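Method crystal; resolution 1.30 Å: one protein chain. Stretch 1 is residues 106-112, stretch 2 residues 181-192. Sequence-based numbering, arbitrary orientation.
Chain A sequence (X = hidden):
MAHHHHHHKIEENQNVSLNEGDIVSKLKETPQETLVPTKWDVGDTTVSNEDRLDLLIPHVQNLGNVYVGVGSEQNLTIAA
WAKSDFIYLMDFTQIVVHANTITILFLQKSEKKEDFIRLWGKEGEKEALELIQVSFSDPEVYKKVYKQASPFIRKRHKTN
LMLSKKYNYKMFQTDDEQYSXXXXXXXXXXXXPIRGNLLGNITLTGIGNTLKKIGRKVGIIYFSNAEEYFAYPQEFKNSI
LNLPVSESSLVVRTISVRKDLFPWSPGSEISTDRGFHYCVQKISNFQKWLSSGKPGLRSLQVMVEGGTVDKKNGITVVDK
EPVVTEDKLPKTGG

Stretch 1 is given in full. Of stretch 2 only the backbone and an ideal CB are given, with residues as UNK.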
# COMPACT_ATOMS: atom_id res chain seq x y z
N PHE A 106 12.19 -10.61 5.25
CA PHE A 106 11.64 -11.97 5.37
C PHE A 106 11.27 -12.54 4.01
O PHE A 106 11.52 -13.71 3.74
CB PHE A 106 10.42 -12.00 6.28
CG PHE A 106 10.69 -11.72 7.74
CD1 PHE A 106 11.97 -11.63 8.26
CD2 PHE A 106 9.59 -11.56 8.61
CE1 PHE A 106 12.16 -11.39 9.61
CE2 PHE A 106 9.76 -11.33 9.95
CZ PHE A 106 11.07 -11.26 10.47
N LEU A 107 10.70 -11.72 3.12
CA LEU A 107 10.40 -12.19 1.76
C LEU A 107 11.67 -12.64 1.05
O LEU A 107 11.68 -13.70 0.42
CB LEU A 107 9.74 -11.07 0.94
CG LEU A 107 8.29 -10.76 1.32
CD1 LEU A 107 7.89 -9.41 0.71
CD2 LEU A 107 7.36 -11.89 0.84
N GLN A 108 12.73 -11.83 1.12
CA GLN A 108 13.99 -12.20 0.48
C GLN A 108 14.48 -13.56 0.92
O GLN A 108 14.99 -14.33 0.11
CB GLN A 108 15.06 -11.14 0.75
CG GLN A 108 14.75 -9.82 0.02
CD GLN A 108 15.63 -8.69 0.47
OE1 GLN A 108 16.21 -8.74 1.55
NE2 GLN A 108 15.72 -7.66 -0.36
N LYS A 109 14.34 -13.88 2.21
CA LYS A 109 14.90 -15.10 2.75
C LYS A 109 13.94 -16.28 2.71
O LYS A 109 14.36 -17.40 2.98
CB LYS A 109 15.35 -14.85 4.19
CG LYS A 109 16.47 -13.82 4.30
CD LYS A 109 17.69 -14.23 3.52
CE LYS A 109 18.80 -13.23 3.78
NZ LYS A 109 20.05 -13.62 3.12
N SER A 110 12.67 -16.08 2.39
CA SER A 110 11.63 -17.11 2.53
C SER A 110 11.28 -17.67 1.15
O SER A 110 10.55 -17.02 0.38
CB SER A 110 10.40 -16.52 3.22
OG SER A 110 10.68 -16.21 4.57
N GLU A 111 11.74 -18.89 0.85
CA GLU A 111 11.57 -19.40 -0.50
C GLU A 111 10.12 -19.68 -0.84
O GLU A 111 9.73 -19.58 -2.01
CB GLU A 111 12.44 -20.64 -0.71
CG GLU A 111 13.95 -20.32 -0.56
CD GLU A 111 14.89 -21.48 -0.85
OE1 GLU A 111 14.41 -22.62 -0.98
OE2 GLU A 111 16.11 -21.25 -0.93
N LYS A 112 9.29 -20.00 0.15
CA LYS A 112 7.89 -20.32 -0.07
C LYS A 112 7.03 -19.48 0.87
O LYS A 112 7.49 -19.01 1.91
CB LYS A 112 7.62 -21.81 0.18
CG LYS A 112 8.43 -22.73 -0.71
CD LYS A 112 7.94 -22.63 -2.15
CE LYS A 112 8.72 -23.51 -3.11
NZ LYS A 112 8.47 -23.08 -4.51
N UNK A 181 5.83 -13.69 -7.16
CA UNK A 181 5.93 -12.39 -7.82
C UNK A 181 6.40 -11.32 -6.84
O UNK A 181 7.29 -10.52 -7.15
CB UNK A 181 4.58 -11.99 -8.43
N UNK A 182 5.79 -11.29 -5.65
CA UNK A 182 6.20 -10.33 -4.63
C UNK A 182 7.62 -10.60 -4.16
O UNK A 182 8.43 -9.67 -3.99
CB UNK A 182 5.24 -10.37 -3.44
N UNK A 183 7.97 -11.88 -3.97
CA UNK A 183 9.33 -12.18 -3.53
C UNK A 183 10.36 -11.75 -4.57
O UNK A 183 11.45 -11.27 -4.21
CB UNK A 183 9.47 -13.67 -3.24
N UNK A 184 10.04 -11.91 -5.85
CA UNK A 184 10.95 -11.48 -6.90
C UNK A 184 11.21 -9.98 -6.81
O UNK A 184 12.37 -9.54 -6.83
CB UNK A 184 10.39 -11.84 -8.28
N UNK A 185 10.16 -9.18 -6.65
CA UNK A 185 10.35 -7.74 -6.44
C UNK A 185 11.21 -7.47 -5.21
O UNK A 185 12.07 -6.59 -5.23
CB UNK A 185 9.00 -7.04 -6.29
N UNK A 186 10.97 -8.21 -4.11
CA UNK A 186 11.73 -7.98 -2.89
C UNK A 186 13.21 -8.23 -3.14
O UNK A 186 14.06 -7.43 -2.74
CB UNK A 186 11.22 -8.87 -1.76
N UNK A 187 13.53 -9.37 -3.77
CA UNK A 187 14.91 -9.73 -4.05
C UNK A 187 15.58 -8.66 -4.92
O UNK A 187 16.77 -8.37 -4.75
CB UNK A 187 14.97 -11.10 -4.74
N UNK A 188 14.85 -8.09 -5.86
CA UNK A 188 15.38 -7.13 -6.82
C UNK A 188 15.48 -5.73 -6.27
O UNK A 188 15.93 -4.84 -6.99
CB UNK A 188 14.51 -7.12 -8.08
N UNK A 189 15.09 -5.49 -5.02
CA UNK A 189 15.16 -4.16 -4.46
C UNK A 189 14.04 -3.26 -4.94
O UNK A 189 14.13 -2.03 -4.80
CB UNK A 189 16.51 -3.53 -4.80
N UNK A 190 12.96 -3.84 -5.46
CA UNK A 190 11.88 -3.09 -6.07
C UNK A 190 10.73 -2.81 -5.13
O UNK A 190 9.73 -2.25 -5.59
CB UNK A 190 11.36 -3.84 -7.30
N UNK A 191 10.85 -3.17 -3.86
CA UNK A 191 9.87 -2.80 -2.84
C UNK A 191 10.61 -1.86 -1.91
O UNK A 191 11.60 -2.27 -1.28
CB UNK A 191 9.30 -4.01 -2.10
N UNK A 192 10.14 -0.62 -1.84
CA UNK A 192 10.91 0.47 -1.24
C UNK A 192 10.08 1.13 -0.16
O UNK A 192 9.19 1.95 -0.46
CB UNK A 192 11.34 1.49 -2.29

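Position 181 lies in helix with its CB beyond the reach of stretch 1, so nothing here restricts the choice; the residue is Tyr181, chi1 t, whose hydroxyl is satisfied elsewhere in the structure.

Position 182 points sideways, its ideal CB 5.0 Å from Leu107 CD2. A leucine methyl nearby invites an apolar chain of moderate size, such as valine, isoleucine or leucine. It is Ile182, and its CG2 packs 3.7 Å from Leu107 CD1 while the end of the side chain leads away.

Position 183 is the most telling. Its CB also points sideways, 4.3 Å from Leu107 O and 5.0 Å from Ser110 O, where the helix of stretch 1 runs out and carbonyls are left facing outward. Acceptors call for a donor: lysine, arginine or glutamine could serve, and a long chain with several N-H groups could serve more than one carbonyl. Arg183 does so. With chi1 to chi3 all t, the extended chain brings Arg183 NE to 2.9 Å from Leu107 O and Arg183 NH2 to 2.9 Å from Gln108 O, both hydrogen bonds, with the two oxygens at the edge of the guanidinium. Over one face lie Ser110 C and Glu111 CA, the latter 3.8 Å from Arg183 CZ. Ser110 O, though 3.0 Å from Arg183 NE, is at too poor an angle to bond.

Positions 184 and 185 are out of reach and stretch 1 leaves them free; they are Lys184 and Leu185.

Position 186 points toward stretch 1, its ideal CB only 3.8 Å from Leu107 CB and 4.1 Å from Gln108 CG. So close an approach favours a small residue, glycine, alanine or perhaps serine. Ala186 fits, its CB 3.8 Å from Leu107 CB. Its backbone contributes too: Gln108 NE2 donates to Ala186 O at 2.9 Å, almost straight at 169°.

At 187 the CB points sideways, 4.9 Å from Gln108 CG, so aliphatic or long polar chains would be tolerated. Ile187 CG1 lies 4.4 Å from Gln108 CG.

Position 188 points away, leaving many types possible; Glu188 forms a salt bridge with the residue at 190, whose side chain donates a hydrogen bond to Glu188 OE1. Position 189 has phi 77° in a Schellman motif, which favours glycine, and Gly189 it is. Position 190 is out of reach; Lys190 NZ lies 2.8 Å from Glu188 OE1.

Position 191, in a strand, points toward stretch 1 but from a distance, so a longer apolar chain could touch Leu107. Ile191 CD1 reaches 4.3 Å from Leu107 CD1. Position 192, out of reach, is Leu192.

Stretch 2, residues 181-192: YIRKLAIEGKIL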
# COMPACT_ATOMS: atom_id res chain seq x y z
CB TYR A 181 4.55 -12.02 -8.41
CG TYR A 181 4.60 -10.73 -9.21
CD1 TYR A 181 4.96 -10.75 -10.56
CD2 TYR A 181 4.36 -9.51 -8.62
CE1 TYR A 181 5.05 -9.57 -11.29
CE2 TYR A 181 4.49 -8.32 -9.34
CZ TYR A 181 4.81 -8.38 -10.66
OH TYR A 181 4.93 -7.23 -11.40
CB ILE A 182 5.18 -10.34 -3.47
CG1 ILE A 182 3.84 -9.75 -3.94
CG2 ILE A 182 5.70 -9.61 -2.24
CD1 ILE A 182 3.92 -8.30 -4.45
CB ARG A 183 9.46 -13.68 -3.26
CG ARG A 183 10.90 -14.05 -2.84
CD ARG A 183 11.01 -15.42 -2.25
NE ARG A 183 12.34 -15.65 -1.67
CZ ARG A 183 13.24 -16.49 -2.18
NH1 ARG A 183 12.93 -17.20 -3.27
NH2 ARG A 183 14.41 -16.63 -1.57
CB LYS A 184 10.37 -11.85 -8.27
CG LYS A 184 11.30 -11.44 -9.41
CD LYS A 184 10.69 -11.71 -10.75
CE LYS A 184 11.61 -11.41 -11.90
NZ LYS A 184 10.82 -11.20 -13.13
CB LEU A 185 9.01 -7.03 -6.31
CG LEU A 185 8.08 -7.09 -7.52
CD1 LEU A 185 6.79 -6.28 -7.23
CD2 LEU A 185 8.78 -6.57 -8.79
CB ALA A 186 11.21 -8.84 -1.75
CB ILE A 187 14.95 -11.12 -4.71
CG1 ILE A 187 14.66 -12.17 -3.66
CG2 ILE A 187 16.33 -11.39 -5.36
CD1 ILE A 187 14.45 -13.57 -4.25
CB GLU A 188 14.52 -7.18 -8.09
CG GLU A 188 14.74 -8.48 -8.83
CD GLU A 188 13.84 -8.72 -10.02
OE1 GLU A 188 12.80 -8.04 -10.18
OE2 GLU A 188 14.15 -9.66 -10.79
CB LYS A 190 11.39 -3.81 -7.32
CG LYS A 190 12.45 -3.94 -8.42
CD LYS A 190 11.92 -4.76 -9.58
CE LYS A 190 12.88 -4.74 -10.74
NZ LYS A 190 12.43 -5.75 -11.76
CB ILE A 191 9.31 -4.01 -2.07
CG1 ILE A 191 8.87 -5.11 -3.03
CG2 ILE A 191 8.17 -3.53 -1.18
CD1 ILE A 191 8.28 -6.34 -2.33
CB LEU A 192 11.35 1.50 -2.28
CG LEU A 192 12.19 0.89 -3.41
CD1 LEU A 192 11.36 0.83 -4.67
CD2 LEU A 192 13.43 1.71 -3.67
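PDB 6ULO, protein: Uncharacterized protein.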